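Long-range contact in piwi domain-containing protein (Vanderwaltozyma polyspora, PDB 5THE), which is a budding-yeast Argonaute, seen here as its C-terminal lobe with bound RNA, and probably uses guide RNA to select target RNAs for cleavage: residues Y205-C217 against P536-Y548. Residues are numbered along the deposited sequence; the frame is centred on the assembly and turned at random.
Sequences YITDLKFGALNSC and PQVNDNIKSVMYY. With nucleotides of chain B.
N539 lays its side chain over the closing turn of helix 197-210, and its amide overlaps the backbone of K210 and F211. N539 CG lies anti to the backbone N (chi1 -173°), which carries N539 ND2 to 3.2 Å from K210 O; the N-H points almost straight at the oxygen (171°) but from above the carbonyl plane. The backbone N of N539 donates to L209 O at 3.2 Å, so N539 serves two successive carbonyls of the last turn. At the other end, N539 OD1 receives N541 N on an in-plane lone pair at 2.7 Å, an Asx turn that limits rotation of the side chain. G212, which leaves the helix with positive phi, lets N539 and N541 close in. I542 places CD1 3.2 Å from D208 O and above one face of the Y547 ring, toward its rim, while V538 CG2 packs on L209 CA at 3.5 Å. L209 CD1 lies against P536 O and ring atom CD, and L214 CD2 meets V545 CG1 at 3.8 Å. D208, salt-bridged to R501, shares a water with Y547 O through OD1, and N215 ND2 donates to the same D208 OD1. Farther along the strand, C217 N donates to the 5'-phosphate oxygen OP1 of U1 of chain B at 2.7 Å. The C-terminal tail thus packs on the turn leading into this phosphate-binding strand, as in the MID-PIWI interface of Argonautes.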
loop_
_atom_site.group_PDB
_atom_site.type_symbol
_atom_site.label_atom_id
_atom_site.label_comp_id
_atom_site.label_asym_id
_atom_site.label_seq_id
_atom_site.Cartn_x
_atom_site.Cartn_y
_atom_site.Cartn_z
ATOM N N TYR A 205 -9.049 1.032 -16.292
ATOM C CA TYR A 205 -10.298 0.301 -16.452
ATOM C C TYR A 205 -10.178 -0.761 -17.533
ATOM O O TYR A 205 -10.591 -1.906 -17.346
ATOM C CB TYR A 205 -11.410 1.281 -16.785
ATOM C CG TYR A 205 -12.745 0.650 -17.068
ATOM C CD1 TYR A 205 -13.566 0.243 -16.030
ATOM C CD2 TYR A 205 -13.204 0.498 -18.373
ATOM C CE1 TYR A 205 -14.805 -0.310 -16.275
ATOM C CE2 TYR A 205 -14.443 -0.061 -18.631
ATOM C CZ TYR A 205 -15.237 -0.463 -17.572
ATOM O OH TYR A 205 -16.472 -1.020 -17.796
ATOM N N ILE A 206 -9.606 -0.393 -18.676
ATOM C CA ILE A 206 -9.428 -1.348 -19.757
ATOM C C ILE A 206 -8.368 -2.374 -19.397
ATOM O O ILE A 206 -8.578 -3.585 -19.531
ATOM C CB ILE A 206 -9.063 -0.607 -21.048
ATOM C CG1 ILE A 206 -10.256 0.222 -21.538
ATOM C CG2 ILE A 206 -8.602 -1.576 -22.103
ATOM C CD1 ILE A 206 -9.840 1.301 -22.541
ATOM N N THR A 207 -7.209 -1.905 -18.938
ATOM C CA THR A 207 -6.055 -2.790 -18.874
ATOM C C THR A 207 -6.052 -3.634 -17.603
ATOM O O THR A 207 -5.766 -4.836 -17.669
ATOM C CB THR A 207 -4.778 -1.970 -19.003
ATOM O OG1 THR A 207 -4.944 -1.044 -20.087
ATOM C CG2 THR A 207 -3.597 -2.879 -19.304
ATOM N N ASP A 208 -6.356 -3.035 -16.445
ATOM C CA ASP A 208 -6.494 -3.833 -15.225
ATOM C C ASP A 208 -7.789 -4.631 -15.257
ATOM O O ASP A 208 -7.790 -5.864 -15.164
ATOM C CB ASP A 208 -6.504 -2.960 -13.963
ATOM C CG ASP A 208 -5.216 -2.195 -13.716
ATOM O OD1 ASP A 208 -4.154 -2.495 -14.321
ATOM O OD2 ASP A 208 -5.287 -1.272 -12.868
ATOM N N LEU A 209 -8.915 -3.932 -15.373
ATOM C CA LEU A 209 -10.188 -4.559 -15.049
ATOM C C LEU A 209 -10.689 -5.446 -16.189
ATOM O O LEU A 209 -11.087 -6.592 -15.959
ATOM C CB LEU A 209 -11.202 -3.473 -14.672
ATOM C CG LEU A 209 -12.604 -3.927 -14.270
ATOM C CD1 LEU A 209 -13.169 -2.942 -13.295
ATOM C CD2 LEU A 209 -13.502 -4.042 -15.506
ATOM N N LYS A 210 -10.669 -4.945 -17.428
ATOM C CA LYS A 210 -11.151 -5.755 -18.543
ATOM C C LYS A 210 -10.173 -6.879 -18.890
ATOM O O LYS A 210 -10.568 -8.047 -18.971
ATOM C CB LYS A 210 -11.427 -4.871 -19.763
ATOM C CG LYS A 210 -12.688 -4.007 -19.632
ATOM C CD LYS A 210 -13.803 -4.798 -18.944
ATOM C CE LYS A 210 -15.170 -4.577 -19.580
ATOM N NZ LYS A 210 -15.599 -3.160 -19.476
ATOM N N PHE A 211 -8.891 -6.557 -19.091
ATOM C CA PHE A 211 -7.948 -7.550 -19.606
ATOM C C PHE A 211 -7.047 -8.172 -18.550
ATOM O O PHE A 211 -6.502 -9.258 -18.787
ATOM C CB PHE A 211 -7.059 -6.938 -20.694
ATOM C CG PHE A 211 -7.766 -6.734 -21.987
ATOM C CD1 PHE A 211 -8.578 -5.627 -22.173
ATOM C CD2 PHE A 211 -7.642 -7.662 -23.012
ATOM C CE1 PHE A 211 -9.248 -5.441 -23.362
ATOM C CE2 PHE A 211 -8.307 -7.486 -24.207
ATOM C CZ PHE A 211 -9.111 -6.371 -24.386
ATOM N N GLY A 212 -6.870 -7.530 -17.403
ATOM C CA GLY A 212 -5.943 -8.086 -16.429
ATOM C C GLY A 212 -4.533 -8.172 -16.969
ATOM O O GLY A 212 -3.833 -9.158 -16.708
ATOM N N ALA A 213 -4.106 -7.175 -17.744
ATOM C CA ALA A 213 -2.751 -7.136 -18.277
ATOM C C ALA A 213 -1.895 -6.233 -17.391
ATOM O O ALA A 213 -2.333 -5.150 -16.997
ATOM C CB ALA A 213 -2.739 -6.644 -19.725
ATOM N N LEU A 214 -0.699 -6.705 -17.046
ATOM C CA LEU A 214 0.219 -5.908 -16.242
ATOM C C LEU A 214 0.607 -4.640 -16.993
ATOM O O LEU A 214 0.956 -4.688 -18.174
ATOM C CB LEU A 214 1.470 -6.725 -15.907
ATOM C CG LEU A 214 1.288 -7.956 -15.019
ATOM C CD1 LEU A 214 2.662 -8.484 -14.639
ATOM C CD2 LEU A 214 0.461 -7.627 -13.758
ATOM N N ASN A 215 0.568 -3.504 -16.303
ATOM C CA ASN A 215 0.893 -2.252 -16.965
ATOM C C ASN A 215 1.264 -1.213 -15.922
ATOM O O ASN A 215 0.766 -1.240 -14.796
ATOM C CB ASN A 215 -0.289 -1.736 -17.811
ATOM C CG ASN A 215 -1.460 -1.266 -16.955
ATOM O OD1 ASN A 215 -1.676 -0.060 -16.780
ATOM N ND2 ASN A 215 -2.211 -2.218 -16.394
ATOM N N SER A 216 2.113 -0.276 -16.329
ATOM C CA SER A 216 2.380 0.934 -15.572
ATOM C C SER A 216 2.264 2.129 -16.507
ATOM O O SER A 216 2.518 2.029 -17.712
ATOM C CB SER A 216 3.786 0.924 -14.927
ATOM O OG SER A 216 3.972 -0.211 -14.097
ATOM N N CYS A 217 1.885 3.259 -15.938
ATOM C CA CYS A 217 1.883 4.518 -16.655
ATOM C C CYS A 217 3.068 5.373 -16.249
ATOM O O CYS A 217 3.553 5.328 -15.119
ATOM C CB CYS A 217 0.604 5.308 -16.393
ATOM S SG CYS A 217 -0.820 4.466 -17.012
ATOM N N PRO A 536 -17.481 -3.429 -11.481
ATOM C CA PRO A 536 -17.197 -4.823 -11.813
ATOM C C PRO A 536 -15.913 -5.270 -11.144
ATOM O O PRO A 536 -15.023 -4.461 -10.856
ATOM C CB PRO A 536 -17.042 -4.810 -13.341
ATOM C CG PRO A 536 -17.433 -3.406 -13.789
ATOM C CD PRO A 536 -17.215 -2.526 -12.612
ATOM N N GLN A 537 -15.844 -6.571 -10.886
ATOM C CA GLN A 537 -14.646 -7.166 -10.326
ATOM C C GLN A 537 -13.569 -7.254 -11.384
ATOM O O GLN A 537 -13.825 -7.468 -12.568
ATOM C CB GLN A 537 -14.920 -8.563 -9.770
ATOM C CG GLN A 537 -15.662 -8.534 -8.447
ATOM C CD GLN A 537 -14.881 -7.760 -7.409
ATOM O OE1 GLN A 537 -13.702 -8.034 -7.196
ATOM N NE2 GLN A 537 -15.524 -6.762 -6.780
ATOM N N VAL A 538 -12.345 -7.098 -10.929
ATOM C CA VAL A 538 -11.216 -7.123 -11.820
ATOM C C VAL A 538 -11.043 -8.538 -12.364
ATOM O O VAL A 538 -11.440 -9.528 -11.731
ATOM C CB VAL A 538 -10.005 -6.603 -11.021
ATOM C CG1 VAL A 538 -9.109 -7.695 -10.603
ATOM C CG2 VAL A 538 -9.318 -5.463 -11.730
ATOM N N ASN A 539 -10.549 -8.617 -13.596
ATOM C CA ASN A 539 -10.165 -9.859 -14.254
ATOM C C ASN A 539 -9.449 -10.798 -13.289
ATOM O O ASN A 539 -8.552 -10.379 -12.553
ATOM C CB ASN A 539 -9.250 -9.493 -15.438
ATOM C CG ASN A 539 -8.905 -10.674 -16.322
ATOM O OD1 ASN A 539 -8.373 -11.681 -15.863
ATOM N ND2 ASN A 539 -9.202 -10.543 -17.613
ATOM N N ASP A 540 -9.834 -12.079 -13.304
ATOM C CA ASP A 540 -9.208 -13.056 -12.408
ATOM C C ASP A 540 -7.687 -13.124 -12.552
ATOM O O ASP A 540 -7.012 -13.556 -11.607
ATOM C CB ASP A 540 -9.794 -14.451 -12.645
ATOM C CG ASP A 540 -11.099 -14.674 -11.900
ATOM O OD1 ASP A 540 -11.416 -13.877 -10.992
ATOM O OD2 ASP A 540 -11.802 -15.656 -12.217
ATOM N N ASN A 541 -7.138 -12.722 -13.712
ATOM C CA ASN A 541 -5.687 -12.716 -13.919
ATOM C C ASN A 541 -4.963 -11.952 -12.817
ATOM O O ASN A 541 -3.851 -12.318 -12.424
ATOM C CB ASN A 541 -5.327 -12.067 -15.265
ATOM C CG ASN A 541 -5.590 -12.964 -16.460
ATOM O OD1 ASN A 541 -5.637 -14.187 -16.342
ATOM N ND2 ASN A 541 -5.740 -12.350 -17.633
ATOM N N ILE A 542 -5.559 -10.863 -12.333
ATOM C CA ILE A 542 -4.825 -9.952 -11.475
ATOM C C ILE A 542 -5.411 -9.872 -10.074
ATOM O O ILE A 542 -4.946 -9.072 -9.268
ATOM C CB ILE A 542 -4.722 -8.549 -12.104
ATOM C CG1 ILE A 542 -6.103 -8.010 -12.447
ATOM C CG2 ILE A 542 -3.818 -8.569 -13.340
ATOM C CD1 ILE A 542 -6.106 -6.496 -12.503
ATOM N N LYS A 543 -6.405 -10.702 -9.754
ATOM C CA LYS A 543 -6.980 -10.648 -8.413
ATOM C C LYS A 543 -5.941 -10.951 -7.339
ATOM O O LYS A 543 -6.053 -10.463 -6.210
ATOM C CB LYS A 543 -8.175 -11.602 -8.314
ATOM C CG LYS A 543 -9.480 -10.875 -7.994
ATOM C CD LYS A 543 -10.713 -11.660 -8.425
ATOM C CE LYS A 543 -11.997 -10.875 -8.154
ATOM N NZ LYS A 543 -12.291 -10.732 -6.685
ATOM N N SER A 544 -4.903 -11.718 -7.672
ATOM C CA SER A 544 -3.821 -11.994 -6.740
ATOM C C SER A 544 -2.603 -11.116 -6.994
ATOM O O SER A 544 -1.515 -11.418 -6.501
ATOM C CB SER A 544 -3.427 -13.472 -6.805
ATOM O OG SER A 544 -4.543 -14.289 -6.517
ATOM N N VAL A 545 -2.761 -10.043 -7.749
ATOM C CA VAL A 545 -1.661 -9.163 -8.112
ATOM C C VAL A 545 -1.899 -7.807 -7.473
ATOM O O VAL A 545 -3.049 -7.375 -7.321
ATOM C CB VAL A 545 -1.549 -9.046 -9.648
ATOM C CG1 VAL A 545 -0.482 -8.027 -10.048
ATOM C CG2 VAL A 545 -1.269 -10.428 -10.260
ATOM N N MET A 546 -0.808 -7.139 -7.081
ATOM C CA MET A 546 -0.865 -5.754 -6.605
ATOM C C MET A 546 -0.929 -4.783 -7.787
ATOM O O MET A 546 -0.057 -3.936 -7.984
ATOM C CB MET A 546 0.331 -5.438 -5.714
ATOM C CG MET A 546 0.387 -6.205 -4.402
ATOM S SD MET A 546 1.959 -5.954 -3.535
ATOM C CE MET A 546 1.847 -4.203 -3.118
ATOM N N TYR A 547 -1.998 -4.919 -8.589
ATOM C CA TYR A 547 -2.163 -4.054 -9.749
ATOM C C TYR A 547 -2.357 -2.604 -9.349
ATOM O O TYR A 547 -2.177 -1.713 -10.184
ATOM C CB TYR A 547 -3.348 -4.515 -10.603
ATOM C CG TYR A 547 -4.652 -4.592 -9.846
ATOM C CD1 TYR A 547 -5.019 -5.759 -9.180
ATOM C CD2 TYR A 547 -5.523 -3.502 -9.805
ATOM C CE1 TYR A 547 -6.208 -5.839 -8.482
ATOM C CE2 TYR A 547 -6.727 -3.573 -9.106
ATOM C CZ TYR A 547 -7.059 -4.741 -8.446
ATOM O OH TYR A 547 -8.248 -4.834 -7.755
ATOM N N TYR A 548 -2.728 -2.352 -8.099
ATOM C CA TYR A 548 -3.031 -1.011 -7.638
ATOM C C TYR A 548 -1.783 -0.216 -7.270
ATOM O O TYR A 548 -1.894 0.995 -7.041
ATOM C CB TYR A 548 -3.977 -1.098 -6.432
ATOM C CG TYR A 548 -3.379 -1.887 -5.284
ATOM C CD1 TYR A 548 -2.524 -1.276 -4.379
ATOM C CD2 TYR A 548 -3.646 -3.241 -5.129
ATOM C CE1 TYR A 548 -1.953 -1.981 -3.354
ATOM C CE2 TYR A 548 -3.084 -3.967 -4.092
ATOM C CZ TYR A 548 -2.237 -3.325 -3.206
ATOM O OH TYR A 548 -1.664 -4.019 -2.169
ATOM O OP3 U B 1 -0.345 3.611 -11.488
ATOM P P U B 1 0.788 3.703 -12.428
ATOM O OP1 U B 1 0.548 2.806 -13.584
ATOM O OP2 U B 1 2.050 3.539 -11.688
ATOM O "O5'" U B 1 0.776 5.158 -13.040
ATOM C "C5'" U B 1 1.345 6.260 -12.347
ATOM C "C4'" U B 1 1.612 7.367 -13.321
ATOM O "O4'" U B 1 0.350 7.829 -13.888
ATOM C "C3'" U B 1 2.314 8.592 -12.753
ATOM O "O3'" U B 1 3.286 9.044 -13.696
ATOM C "C2'" U B 1 1.184 9.615 -12.612
ATOM O "O2'" U B 1 1.595 10.962 -12.689
ATOM C "C1'" U B 1 0.264 9.239 -13.775
ATOM N N1 U B 1 -1.149 9.605 -13.545
ATOM C C2 U B 1 -1.760 10.428 -14.457
ATOM O O2 U B 1 -1.177 10.823 -15.444
ATOM N N3 U B 1 -3.069 10.758 -14.190
ATOM C C4 U B 1 -3.813 10.338 -13.102
ATOM O O4 U B 1 -4.987 10.702 -12.991
ATOM C C5 U B 1 -3.108 9.495 -12.185
ATOM C C6 U B 1 -1.830 9.174 -12.429
HETATM O O HOH W 1 -2.123 -1.391 -12.959
#